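Local coordinates for protein glutaconate CoA-transferase subunit A (Acidaminococcus fermentans, PDB 1POI) that catalyses, as a CoA-transferase subunit, transfer of coenzyme A from acetyl-CoA to glutaconate or (R)-2-hydroxyglutarate in bacterial glutamate degradation, at residues Thr122-Gln125 with Leu129-Glu132; Gly243-Gln248 with Asp288-Lys293; Asn257-Val262 with Ala296-Asn301. One frame throughout, in Å; residues are numbered along the deposited sequence.

Contact 1. Residues Thr122-Gln125 with Leu129-Glu132; sequences TLMQ and LTDE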
ATOM      1  N   THR A 122      29.207 -23.295 -18.963  1.00 20.03           N
ATOM      2  CA  THR A 122      29.963 -24.462 -18.547  1.00 22.18           C
ATOM      3  C   THR A 122      28.944 -25.554 -18.107  1.00 23.69           C
ATOM      4  O   THR A 122      29.177 -26.291 -17.146  1.00 26.25           O
ATOM      5  CB  THR A 122      30.904 -24.082 -17.407  1.00 21.49           C
ATOM      6  OG1 THR A 122      30.494 -22.816 -16.859  1.00 25.31           O
ATOM      7  CG2 THR A 122      32.325 -23.988 -17.907  1.00 16.44           C
ATOM      8  N   LEU A 123      27.847 -25.683 -18.858  1.00 21.77           N
ATOM      9  CA  LEU A 123      26.778 -26.630 -18.531  1.00 18.95           C
ATOM     10  C   LEU A 123      26.479 -27.544 -19.699  1.00 18.19           C
ATOM     11  O   LEU A 123      26.755 -27.199 -20.837  1.00 18.05           O
ATOM     12  CB  LEU A 123      25.490 -25.863 -18.163  1.00 16.85           C
ATOM     13  CG  LEU A 123      25.452 -24.974 -16.911  1.00 10.84           C
ATOM     14  CD1 LEU A 123      24.231 -24.096 -16.916  1.00  7.26           C
ATOM     15  CD2 LEU A 123      25.504 -25.830 -15.660  1.00 12.46           C
ATOM     16  N   MET A 124      25.859 -28.683 -19.399  1.00 17.81           N
ATOM     17  CA  MET A 124      25.464 -29.690 -20.388  1.00 16.37           C
ATOM     18  C   MET A 124      26.561 -30.637 -20.850  1.00 16.39           C
ATOM     19  O   MET A 124      26.259 -31.668 -21.450  1.00 15.36           O
ATOM     20  CB  MET A 124      24.780 -29.054 -21.595  1.00 13.01           C
ATOM     21  CG  MET A 124      23.511 -28.305 -21.265  1.00 16.37           C
ATOM     22  SD  MET A 124      22.643 -27.635 -22.714  1.00 16.98           S
ATOM     23  CE  MET A 124      23.810 -27.985 -23.965  1.00 20.83           C
ATOM     24  N   GLN A 125      27.813 -30.338 -20.521  1.00 16.51           N
ATOM     25  CA  GLN A 125      28.927 -31.193 -20.936  1.00 18.81           C
ATOM     26  C   GLN A 125      28.954 -32.515 -20.186  1.00 19.82           C
ATOM     27  O   GLN A 125      28.426 -32.617 -19.076  1.00 24.50           O
ATOM     28  CB  GLN A 125      30.279 -30.478 -20.759  1.00 19.75           C
ATOM     29  CG  GLN A 125      30.743 -30.259 -19.327  1.00 18.38           C
ATOM     30  CD  GLN A 125      30.170 -29.001 -18.690  1.00 22.64           C
ATOM     31  OE1 GLN A 125      29.258 -28.376 -19.228  1.00 25.31           O
ATOM     32  NE2 GLN A 125      30.712 -28.619 -17.541  1.00 21.37           N
ATOM     33  N   LEU A 129      23.228 -34.585 -23.060  1.00 16.62           N
ATOM     34  CA  LEU A 129      22.711 -33.341 -23.632  1.00 17.54           C
ATOM     35  C   LEU A 129      23.687 -32.730 -24.651  1.00 16.31           C
ATOM     36  O   LEU A 129      23.358 -31.750 -25.312  1.00 14.80           O
ATOM     37  CB  LEU A 129      22.370 -32.345 -22.525  1.00 17.33           C
ATOM     38  CG  LEU A 129      21.103 -32.732 -21.776  1.00 16.91           C
ATOM     39  CD1 LEU A 129      21.185 -32.320 -20.326  1.00 16.17           C
ATOM     40  CD2 LEU A 129      19.916 -32.081 -22.458  1.00 21.26           C
ATOM     41  N   THR A 130      24.916 -33.252 -24.691  1.00 15.51           N
ATOM     42  CA  THR A 130      25.907 -32.816 -25.664  1.00 15.94           C
ATOM     43  C   THR A 130      26.246 -34.014 -26.550  1.00 19.59           C
ATOM     44  O   THR A 130      26.626 -33.866 -27.719  1.00 24.39           O
ATOM     45  CB  THR A 130      27.212 -32.276 -25.038  1.00 13.68           C
ATOM     46  OG1 THR A 130      27.814 -33.255 -24.169  1.00 13.03           O
ATOM     47  CG2 THR A 130      26.969 -30.952 -24.341  1.00  7.00           C
ATOM     48  N   ASP A 131      26.110 -35.207 -25.994  1.00 17.95           N
ATOM     49  CA  ASP A 131      26.386 -36.407 -26.754  1.00 19.78           C
ATOM     50  C   ASP A 131      25.271 -36.784 -27.721  1.00 19.49           C
ATOM     51  O   ASP A 131      25.454 -37.714 -28.494  1.00 21.50           O
ATOM     52  CB  ASP A 131      26.646 -37.592 -25.821  1.00 24.05           C
ATOM     53  CG  ASP A 131      27.915 -37.440 -25.018  1.00 28.23           C
ATOM     54  OD1 ASP A 131      28.283 -36.289 -24.674  1.00 34.09           O
ATOM     55  OD2 ASP A 131      28.545 -38.482 -24.726  1.00 30.83           O
ATOM     56  N   GLU A 132      24.119 -36.117 -27.660  1.00 17.95           N
ATOM     57  CA  GLU A 132      22.995 -36.440 -28.545  1.00 18.82           C
ATOM     58  C   GLU A 132      22.260 -35.207 -29.070  1.00 20.11           C
ATOM     59  O   GLU A 132      21.835 -34.356 -28.284  1.00 21.70           O
ATOM     60  CB  GLU A 132      21.944 -37.302 -27.819  1.00 18.88           C
ATOM     61  CG  GLU A 132      22.377 -38.679 -27.335  1.00 22.66           C
ATOM     62  CD  GLU A 132      22.692 -39.676 -28.455  1.00 27.47           C
ATOM     63  OE1 GLU A 132      21.857 -39.886 -29.368  1.00 30.72           O
ATOM     64  OE2 GLU A 132      23.781 -40.285 -28.401  1.00 28.21           O
TER
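The flat peptide group between Met-124 and Gln-125 receives the methyl of Thr-130 over one face: CG2 of Thr-130 stands 3.5 Å from Met-124 C and 3.1 Å from Met-124 O. The oxygen of the same group accepts a hydrogen bond from the hydroxyl of Ser-127, which in turn takes the N-H of Leu-129. The second flat group, the amide of Gln-125, works within its own loop. Its NE2 donates to O of Thr-122 at 2.8 Å, with the acceptor in the amide plane, yet it reaches that carbonyl from above the carbonyl plane, about 60° out. The N-H...O angle is 146°. NE2 also bonds to the backbone of a chain of the other protein in the assembly.

Most of the remaining contact is made by carbon atoms. CB of Met-124 lies 4.2 Å from CB of Leu-129 and 4.0 Å from CG2 of Thr-130, while CE of Met-124, at the end of a chain bent at chi3, comes to 4.0 Å from O of Leu-129. With OG1 of Thr-130 between the backbone N and the carbonyl carbon (chi1 57°), CG2 falls anti to the carbonyl carbon and faces Met-124. OG1 meanwhile bonds to the hydroxyl of Tyr-153 and to O of Ser-127, so this buried hydroxyl has its partners outside the two segments. No hydrogen bond joins the two segments directly; Ser-127 ties them.

The pair forms a compact connection from strand 118-121 into the short helix 128-131. Met-124 packs on Val-104 of helix 102-114 and on Tyr-100 and Ser-101 just before it, Thr-130 touches Phe-151, and Leu-123 and Leu-129 lie against aromatic side chains of the other protein's chain.

Contact 2. Residues Gly243-Gln248 with Asp288-Lys293; sequences GAHPSQ and DEYLNK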
ATOM      1  N   GLY A 243      -7.372 -14.769 -18.193  1.00 17.78           N
ATOM      2  CA  GLY A 243      -6.714 -15.244 -19.393  1.00 13.89           C
ATOM      3  C   GLY A 243      -5.659 -16.311 -19.170  1.00 12.82           C
ATOM      4  O   GLY A 243      -5.170 -16.907 -20.134  1.00 15.90           O
ATOM      5  N   ALA A 244      -5.282 -16.551 -17.918  1.00 12.17           N
ATOM      6  CA  ALA A 244      -4.267 -17.562 -17.616  1.00 13.05           C
ATOM      7  C   ALA A 244      -4.930 -18.854 -17.239  1.00 14.63           C
ATOM      8  O   ALA A 244      -4.267 -19.874 -17.117  1.00 13.27           O
ATOM      9  CB  ALA A 244      -3.355 -17.099 -16.471  1.00 13.09           C
ATOM     10  N   HIS A 245      -6.248 -18.813 -17.064  1.00 16.67           N
ATOM     11  CA  HIS A 245      -6.996 -19.994 -16.662  1.00 18.50           C
ATOM     12  C   HIS A 245      -6.756 -21.096 -17.663  1.00 17.23           C
ATOM     13  O   HIS A 245      -6.797 -20.856 -18.869  1.00 20.19           O
ATOM     14  CB  HIS A 245      -8.488 -19.671 -16.548  1.00 21.91           C
ATOM     15  CG  HIS A 245      -9.326 -20.840 -16.130  1.00 24.86           C
ATOM     16  ND1 HIS A 245      -9.568 -21.918 -16.954  1.00 26.97           N
ATOM     17  CD2 HIS A 245      -9.969 -21.104 -14.971  1.00 28.67           C
ATOM     18  CE1 HIS A 245     -10.319 -22.799 -16.320  1.00 27.61           C
ATOM     19  NE2 HIS A 245     -10.579 -22.328 -15.117  1.00 30.72           N
ATOM     20  N   PRO A 246      -6.575 -22.334 -17.191  1.00 15.86           N
ATOM     21  CA  PRO A 246      -6.568 -22.885 -15.830  1.00 18.31           C
ATOM     22  C   PRO A 246      -5.316 -22.698 -14.953  1.00 19.79           C
ATOM     23  O   PRO A 246      -5.165 -23.417 -13.968  1.00 19.22           O
ATOM     24  CB  PRO A 246      -6.728 -24.378 -16.099  1.00 20.02           C
ATOM     25  CG  PRO A 246      -5.849 -24.568 -17.268  1.00 15.10           C
ATOM     26  CD  PRO A 246      -6.328 -23.413 -18.160  1.00 16.21           C
ATOM     27  N   SER A 247      -4.394 -21.812 -15.310  1.00 19.70           N
ATOM     28  CA  SER A 247      -3.193 -21.668 -14.502  1.00 16.39           C
ATOM     29  C   SER A 247      -3.312 -20.511 -13.522  1.00 16.47           C
ATOM     30  O   SER A 247      -4.195 -19.641 -13.669  1.00 14.42           O
ATOM     31  CB  SER A 247      -1.966 -21.522 -15.396  1.00 13.98           C
ATOM     32  OG  SER A 247      -1.995 -20.297 -16.087  1.00 11.06           O
ATOM     33  N   GLN A 248      -2.441 -20.526 -12.509  1.00 15.28           N
ATOM     34  CA  GLN A 248      -2.417 -19.489 -11.462  1.00 14.84           C
ATOM     35  C   GLN A 248      -2.094 -18.121 -12.040  1.00 14.92           C
ATOM     36  O   GLN A 248      -1.695 -17.990 -13.190  1.00 21.29           O
ATOM     37  CB  GLN A 248      -1.375 -19.817 -10.381  1.00  7.35           C
ATOM     38  CG  GLN A 248      -1.435 -21.230  -9.923  1.00  9.28           C
ATOM     39  CD  GLN A 248      -0.501 -21.513  -8.808  1.00 13.77           C
ATOM     40  OE1 GLN A 248       0.656 -21.892  -9.023  1.00 14.03           O
ATOM     41  NE2 GLN A 248      -0.989 -21.354  -7.581  1.00 19.47           N
ATOM     42  N   ASP A 288     -14.780 -14.375 -23.985  1.00 14.03           N
ATOM     43  CA  ASP A 288     -15.949 -14.180 -23.177  1.00 15.17           C
ATOM     44  C   ASP A 288     -16.724 -15.503 -23.115  1.00 19.26           C
ATOM     45  O   ASP A 288     -17.016 -15.989 -22.034  1.00 24.53           O
ATOM     46  CB  ASP A 288     -16.794 -13.047 -23.751  1.00 12.48           C
ATOM     47  CG  ASP A 288     -16.318 -11.682 -23.282  1.00 12.93           C
ATOM     48  OD1 ASP A 288     -15.295 -11.614 -22.575  1.00 15.42           O
ATOM     49  OD2 ASP A 288     -16.982 -10.673 -23.571  1.00 13.89           O
ATOM     50  N   GLU A 289     -16.946 -16.137 -24.266  1.00 20.03           N
ATOM     51  CA  GLU A 289     -17.651 -17.411 -24.346  1.00 19.04           C
ATOM     52  C   GLU A 289     -17.035 -18.457 -23.450  1.00 18.55           C
ATOM     53  O   GLU A 289     -17.731 -19.333 -22.926  1.00 20.57           O
ATOM     54  CB  GLU A 289     -17.650 -17.950 -25.776  1.00 20.64           C
ATOM     55  CG  GLU A 289     -18.462 -17.122 -26.724  1.00 21.26           C
ATOM     56  CD  GLU A 289     -19.254 -17.945 -27.711  1.00 24.21           C
ATOM     57  OE1 GLU A 289     -18.917 -19.129 -27.942  1.00 25.09           O
ATOM     58  OE2 GLU A 289     -20.236 -17.390 -28.253  1.00 26.76           O
ATOM     59  N   TYR A 290     -15.719 -18.413 -23.332  1.00 15.66           N
ATOM     60  CA  TYR A 290     -15.007 -19.360 -22.492  1.00 15.67           C
ATOM     61  C   TYR A 290     -15.373 -19.082 -21.023  1.00 17.00           C
ATOM     62  O   TYR A 290     -15.700 -19.998 -20.262  1.00 19.00           O
ATOM     63  CB  TYR A 290     -13.502 -19.209 -22.731  1.00  7.05           C
ATOM     64  CG  TYR A 290     -12.609 -20.096 -21.888  1.00  6.57           C
ATOM     65  CD1 TYR A 290     -12.356 -21.406 -22.256  1.00  2.00           C
ATOM     66  CD2 TYR A 290     -11.955 -19.596 -20.751  1.00  5.83           C
ATOM     67  CE1 TYR A 290     -11.485 -22.196 -21.540  1.00  2.00           C
ATOM     68  CE2 TYR A 290     -11.078 -20.394 -20.026  1.00  2.00           C
ATOM     69  CZ  TYR A 290     -10.850 -21.690 -20.429  1.00  2.00           C
ATOM     70  OH  TYR A 290      -9.984 -22.494 -19.719  1.00  2.00           O
ATOM     71  N   LEU A 291     -15.368 -17.810 -20.644  1.00 16.57           N
ATOM     72  CA  LEU A 291     -15.682 -17.417 -19.268  1.00 16.49           C
ATOM     73  C   LEU A 291     -17.103 -17.807 -18.905  1.00 18.83           C
ATOM     74  O   LEU A 291     -17.357 -18.400 -17.843  1.00 22.26           O
ATOM     75  CB  LEU A 291     -15.478 -15.909 -19.072  1.00  7.33           C
ATOM     76  CG  LEU A 291     -14.024 -15.459 -19.255  1.00  6.65           C
ATOM     77  CD1 LEU A 291     -13.923 -13.976 -19.021  1.00  9.01           C
ATOM     78  CD2 LEU A 291     -13.074 -16.224 -18.321  1.00  4.84           C
ATOM     79  N   ASN A 292     -18.028 -17.519 -19.810  1.00 16.38           N
ATOM     80  CA  ASN A 292     -19.412 -17.833 -19.564  1.00 14.23           C
ATOM     81  C   ASN A 292     -19.655 -19.334 -19.473  1.00 15.13           C
ATOM     82  O   ASN A 292     -20.374 -19.806 -18.592  1.00 13.08           O
ATOM     83  CB  ASN A 292     -20.280 -17.133 -20.585  1.00 10.97           C
ATOM     84  CG  ASN A 292     -20.472 -15.678 -20.253  1.00 11.95           C
ATOM     85  OD1 ASN A 292     -20.161 -15.252 -19.151  1.00 22.14           O
ATOM     86  ND2 ASN A 292     -21.001 -14.908 -21.182  1.00 11.54           N
ATOM     87  N   LYS A 293     -18.967 -20.087 -20.317  1.00 16.86           N
ATOM     88  CA  LYS A 293     -19.090 -21.536 -20.315  1.00 17.07           C
ATOM     89  C   LYS A 293     -18.731 -22.012 -18.922  1.00 16.09           C
ATOM     90  O   LYS A 293     -19.437 -22.827 -18.348  1.00 21.58           O
ATOM     91  CB  LYS A 293     -18.131 -22.147 -21.342  1.00 19.16           C
ATOM     92  CG  LYS A 293     -18.178 -23.650 -21.423  1.00 21.41           C
ATOM     93  CD  LYS A 293     -18.515 -24.145 -22.834  1.00 19.95           C
ATOM     94  CE  LYS A 293     -18.762 -25.652 -22.831  1.00 20.98           C
ATOM     95  NZ  LYS A 293     -17.560 -26.392 -22.319  1.00 21.10           N
TER
HETATM   96  O   HOH W   1      -7.773 -22.645 -21.368  1.00 37.59           O
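His-245 and Pro-246 are the central residues of a type VIa beta turn, joined by a cis peptide bond, and the turn faces Tyr-290 in the regular helix 287-294, where N of Asn-292 bonds to O of Asp-288. It lies in the loop after strand 236-239, the edge strand of this chain's parallel, Rossmann-like sheet. Both aromatic side chains run anti to their backbone N (chi1 -180° for His-245, 178° for Tyr-290), which sends them toward each other. ND1 of His-245 and OH of Tyr-290 are hydrogen-bonded at 2.9 Å, each near the plane of the other's ring; either could donate. The ring planes stand at 74°, an oblique pairing in which the hydrogen bond is the close contact. CB of Pro-246 covers one face of the imidazole, 3.7 Å above its plane, and NE2 bonds to Asp-256. Were His-245 an alanine, the buried hydroxyl of Tyr-290 would probably lose its direct side-chain partner, and Asp-256 its bond from NE2. A water links the same hydroxyl to O of His-245. Within the turn, Ala-244 O accepts from Ser-247 N at 2.7 Å and from Ser-247 OG at 2.5 Å, both from the same face.

Contact 3. Residues Asn257-Val262 with Ala296-Asn301; sequences NPFLKV and ATRLIN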
ATOM      1  N   ASN A 257      -7.788 -26.872 -10.587  1.00 18.07           N
ATOM      2  CA  ASN A 257      -7.461 -28.294 -10.535  1.00 18.02           C
ATOM      3  C   ASN A 257      -8.425 -29.291 -11.159  1.00 19.41           C
ATOM      4  O   ASN A 257      -7.994 -30.342 -11.647  1.00 14.82           O
ATOM      5  CB  ASN A 257      -7.171 -28.717  -9.122  1.00 21.43           C
ATOM      6  CG  ASN A 257      -5.841 -29.369  -9.012  1.00 28.77           C
ATOM      7  OD1 ASN A 257      -5.767 -30.572  -8.797  1.00 32.94           O
ATOM      8  ND2 ASN A 257      -4.769 -28.580  -9.087  1.00 32.05           N
ATOM      9  N   PRO A 258      -9.748 -29.071 -11.006  1.00 22.07           N
ATOM     10  CA  PRO A 258     -10.683 -30.023 -11.625  1.00 21.76           C
ATOM     11  C   PRO A 258     -10.432 -29.982 -13.146  1.00 23.70           C
ATOM     12  O   PRO A 258     -10.175 -31.013 -13.787  1.00 23.04           O
ATOM     13  CB  PRO A 258     -12.043 -29.430 -11.268  1.00 20.26           C
ATOM     14  CG  PRO A 258     -11.799 -28.841  -9.921  1.00 21.99           C
ATOM     15  CD  PRO A 258     -10.458 -28.163 -10.081  1.00 22.34           C
ATOM     16  N   PHE A 259     -10.429 -28.766 -13.699  1.00 23.23           N
ATOM     17  CA  PHE A 259     -10.187 -28.550 -15.122  1.00 20.63           C
ATOM     18  C   PHE A 259      -8.876 -29.212 -15.578  1.00 20.60           C
ATOM     19  O   PHE A 259      -8.879 -30.003 -16.512  1.00 22.40           O
ATOM     20  CB  PHE A 259     -10.151 -27.065 -15.412  1.00 17.03           C
ATOM     21  CG  PHE A 259     -10.215 -26.736 -16.860  1.00 20.06           C
ATOM     22  CD1 PHE A 259      -9.156 -27.045 -17.706  1.00 19.50           C
ATOM     23  CD2 PHE A 259     -11.335 -26.094 -17.387  1.00 19.69           C
ATOM     24  CE1 PHE A 259      -9.209 -26.716 -19.063  1.00 20.35           C
ATOM     25  CE2 PHE A 259     -11.401 -25.761 -18.746  1.00 20.83           C
ATOM     26  CZ  PHE A 259     -10.338 -26.071 -19.583  1.00 19.66           C
ATOM     27  N   LEU A 260      -7.769 -28.927 -14.901  1.00 17.27           N
ATOM     28  CA  LEU A 260      -6.513 -29.531 -15.293  1.00 16.33           C
ATOM     29  C   LEU A 260      -6.588 -31.036 -15.230  1.00 17.71           C
ATOM     30  O   LEU A 260      -5.794 -31.713 -15.872  1.00 21.18           O
ATOM     31  CB  LEU A 260      -5.349 -29.070 -14.415  1.00 16.31           C
ATOM     32  CG  LEU A 260      -4.835 -27.631 -14.400  1.00 16.17           C
ATOM     33  CD1 LEU A 260      -3.720 -27.567 -13.389  1.00 13.47           C
ATOM     34  CD2 LEU A 260      -4.355 -27.170 -15.758  1.00 13.48           C
ATOM     35  N   LYS A 261      -7.482 -31.574 -14.412  1.00 21.21           N
ATOM     36  CA  LYS A 261      -7.604 -33.032 -14.301  1.00 23.50           C
ATOM     37  C   LYS A 261      -8.355 -33.593 -15.499  1.00 21.72           C
ATOM     38  O   LYS A 261      -8.055 -34.690 -15.968  1.00 20.01           O
ATOM     39  CB  LYS A 261      -8.298 -33.445 -13.002  1.00 27.51           C
ATOM     40  CG  LYS A 261      -7.476 -33.213 -11.750  1.00 32.16           C
ATOM     41  CD  LYS A 261      -7.807 -34.261 -10.703  1.00 38.59           C
ATOM     42  CE  LYS A 261      -7.441 -33.795  -9.296  1.00 43.46           C
ATOM     43  NZ  LYS A 261      -8.367 -32.735  -8.771  1.00 47.67           N
ATOM     44  N   VAL A 262      -9.334 -32.832 -15.982  1.00 21.12           N
ATOM     45  CA  VAL A 262     -10.111 -33.223 -17.151  1.00 22.60           C
ATOM     46  C   VAL A 262      -9.115 -33.361 -18.285  1.00 24.24           C
ATOM     47  O   VAL A 262      -8.965 -34.441 -18.859  1.00 24.42           O
ATOM     48  CB  VAL A 262     -11.117 -32.142 -17.542  1.00 22.92           C
ATOM     49  CG1 VAL A 262     -11.816 -32.518 -18.807  1.00 21.14           C
ATOM     50  CG2 VAL A 262     -12.116 -31.939 -16.428  1.00 25.11           C
ATOM     51  N   ALA A 296     -19.967 -18.035 -13.521  1.00 11.83           N
ATOM     52  CA  ALA A 296     -19.590 -17.067 -12.494  1.00 10.82           C
ATOM     53  C   ALA A 296     -18.984 -17.650 -11.236  1.00 14.54           C
ATOM     54  O   ALA A 296     -17.778 -17.526 -11.029  1.00 21.51           O
ATOM     55  CB  ALA A 296     -20.781 -16.183 -12.127  1.00  7.29           C
ATOM     56  N   THR A 297     -19.778 -18.329 -10.412  1.00 13.17           N
ATOM     57  CA  THR A 297     -19.235 -18.849  -9.154  1.00 12.02           C
ATOM     58  C   THR A 297     -17.940 -19.663  -9.295  1.00 10.03           C
ATOM     59  O   THR A 297     -17.042 -19.542  -8.476  1.00 15.11           O
ATOM     60  CB  THR A 297     -20.309 -19.618  -8.280  1.00 11.14           C
ATOM     61  OG1 THR A 297     -20.567 -20.921  -8.821  1.00 12.05           O
ATOM     62  CG2 THR A 297     -21.624 -18.843  -8.216  1.00  3.55           C
ATOM     63  N   ARG A 298     -17.796 -20.382 -10.394  1.00  8.27           N
ATOM     64  CA  ARG A 298     -16.626 -21.213 -10.617  1.00  8.13           C
ATOM     65  C   ARG A 298     -15.361 -20.412 -10.631  1.00 10.57           C
ATOM     66  O   ARG A 298     -14.334 -20.881 -10.157  1.00 11.27           O
ATOM     67  CB  ARG A 298     -16.738 -21.973 -11.942  1.00  9.49           C
ATOM     68  CG  ARG A 298     -15.462 -22.701 -12.302  1.00  9.47           C
ATOM     69  CD  ARG A 298     -15.630 -23.817 -13.320  1.00  4.76           C
ATOM     70  NE  ARG A 298     -14.441 -24.664 -13.271  1.00  8.81           N
ATOM     71  CZ  ARG A 298     -14.334 -25.847 -13.865  1.00 12.06           C
ATOM     72  NH1 ARG A 298     -15.352 -26.336 -14.563  1.00 12.67           N
ATOM     73  NH2 ARG A 298     -13.202 -26.544 -13.765  1.00 11.57           N
ATOM     74  N   LEU A 299     -15.424 -19.229 -11.233  1.00 12.67           N
ATOM     75  CA  LEU A 299     -14.262 -18.344 -11.331  1.00 12.59           C
ATOM     76  C   LEU A 299     -13.967 -17.706  -9.987  1.00 14.64           C
ATOM     77  O   LEU A 299     -12.805 -17.648  -9.551  1.00 16.72           O
ATOM     78  CB  LEU A 299     -14.503 -17.276 -12.403  1.00  9.11           C
ATOM     79  CG  LEU A 299     -14.673 -17.864 -13.815  1.00  6.21           C
ATOM     80  CD1 LEU A 299     -14.977 -16.750 -14.768  1.00  2.00           C
ATOM     81  CD2 LEU A 299     -13.436 -18.675 -14.233  1.00  2.00           C
ATOM     82  N   ILE A 300     -15.039 -17.273  -9.324  1.00 15.77           N
ATOM     83  CA  ILE A 300     -14.991 -16.642  -8.000  1.00 12.14           C
ATOM     84  C   ILE A 300     -14.314 -17.545  -6.971  1.00 12.54           C
ATOM     85  O   ILE A 300     -13.511 -17.084  -6.160  1.00 14.39           O
ATOM     86  CB  ILE A 300     -16.401 -16.324  -7.497  1.00  8.98           C
ATOM     87  CG1 ILE A 300     -17.003 -15.199  -8.341  1.00  7.07           C
ATOM     88  CG2 ILE A 300     -16.364 -15.962  -6.028  1.00 13.08           C
ATOM     89  CD1 ILE A 300     -18.352 -14.690  -7.850  1.00  5.53           C
ATOM     90  N   ASN A 301     -14.593 -18.839  -7.027  1.00 10.22           N
ATOM     91  CA  ASN A 301     -14.000 -19.761  -6.063  1.00 12.35           C
ATOM     92  C   ASN A 301     -12.560 -20.117  -6.327  1.00 10.40           C
ATOM     93  O   ASN A 301     -12.031 -21.056  -5.744  1.00  8.97           O
ATOM     94  CB  ASN A 301     -14.845 -21.031  -5.942  1.00 15.95           C
ATOM     95  CG  ASN A 301     -16.308 -20.727  -5.680  1.00 22.98           C
ATOM     96  OD1 ASN A 301     -17.170 -21.578  -5.883  1.00 31.32           O
ATOM     97  ND2 ASN A 301     -16.602 -19.504  -5.242  1.00 27.02           N
TER
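Arg-298 meets Pro-258 and Phe-259 beside a salt bridge whose acid, Asp-256, lies one residue before the first helix. NH2 of Arg-298 forms that bridge with OD1 of Asp-256, and the same oxygen accepts a hydrogen bond from N of Phe-259, in the first turn of helix 257-266. The guanidinium therefore comes in beside this backbone: N of Phe-259 sits in its plane, at its edge, 3.6 Å from NH2 of Arg-298, with no hydrogen bond between the two.

Van der Waals contact does the rest. NH2 of Arg-298 is 3.5 Å from CB of Phe-259 and 4.0 Å from CB of Pro-258. The phenyl ring offers its edge: NH2 lies near the ring plane, 4.1 Å from CD2 of Phe-259 and not over the face, so this is not a cation-pi contact; the ring and guanidinium planes are 68° apart. Reach comes from an extended side chain, with CG anti to the backbone N (chi1 172°) and no bend as far as NE. It spans two helices whose nearest CA atoms, those of Pro-258 and Arg-298, are 10.7 Å apart.

In the surrounding packing, Leu-299 rests on Leu-291 and Leu-294 of helix 287-294. N of Thr-297 bonds to Asn-292 OD1 of a neighbouring copy of this subunit, placing helix 296-300 at a subunit boundary.

A single arginine thus bridges two helices chiefly through a shared carboxylate, whose negative charge probably offsets the guanidinium beside the positive N-terminal end of helix 257-266.

Contact 1 closes before the other two open and lies across the chain's centre from both, about 40 Å from contact 2 and 41 Å from contact 3, centre to centre. Contacts 2 and 3 form one cluster, centres about 9 Å apart and segments alternating along the chain. The loop after strand 236-239 and helix 257-266 come first, then the consecutive helices 287-294 and 296-300 pack back on them. Phe-259 joins the two contacts, touching His-245 and Tyr-290, and Asp-256 serves both His-245 and Arg-298. Contact 1 lies mainly against the other protein's chain, with Thr-122 touching another copy of this subunit; contacts 2 and 3 border a further copy, and Gln-248 also reaches the other protein.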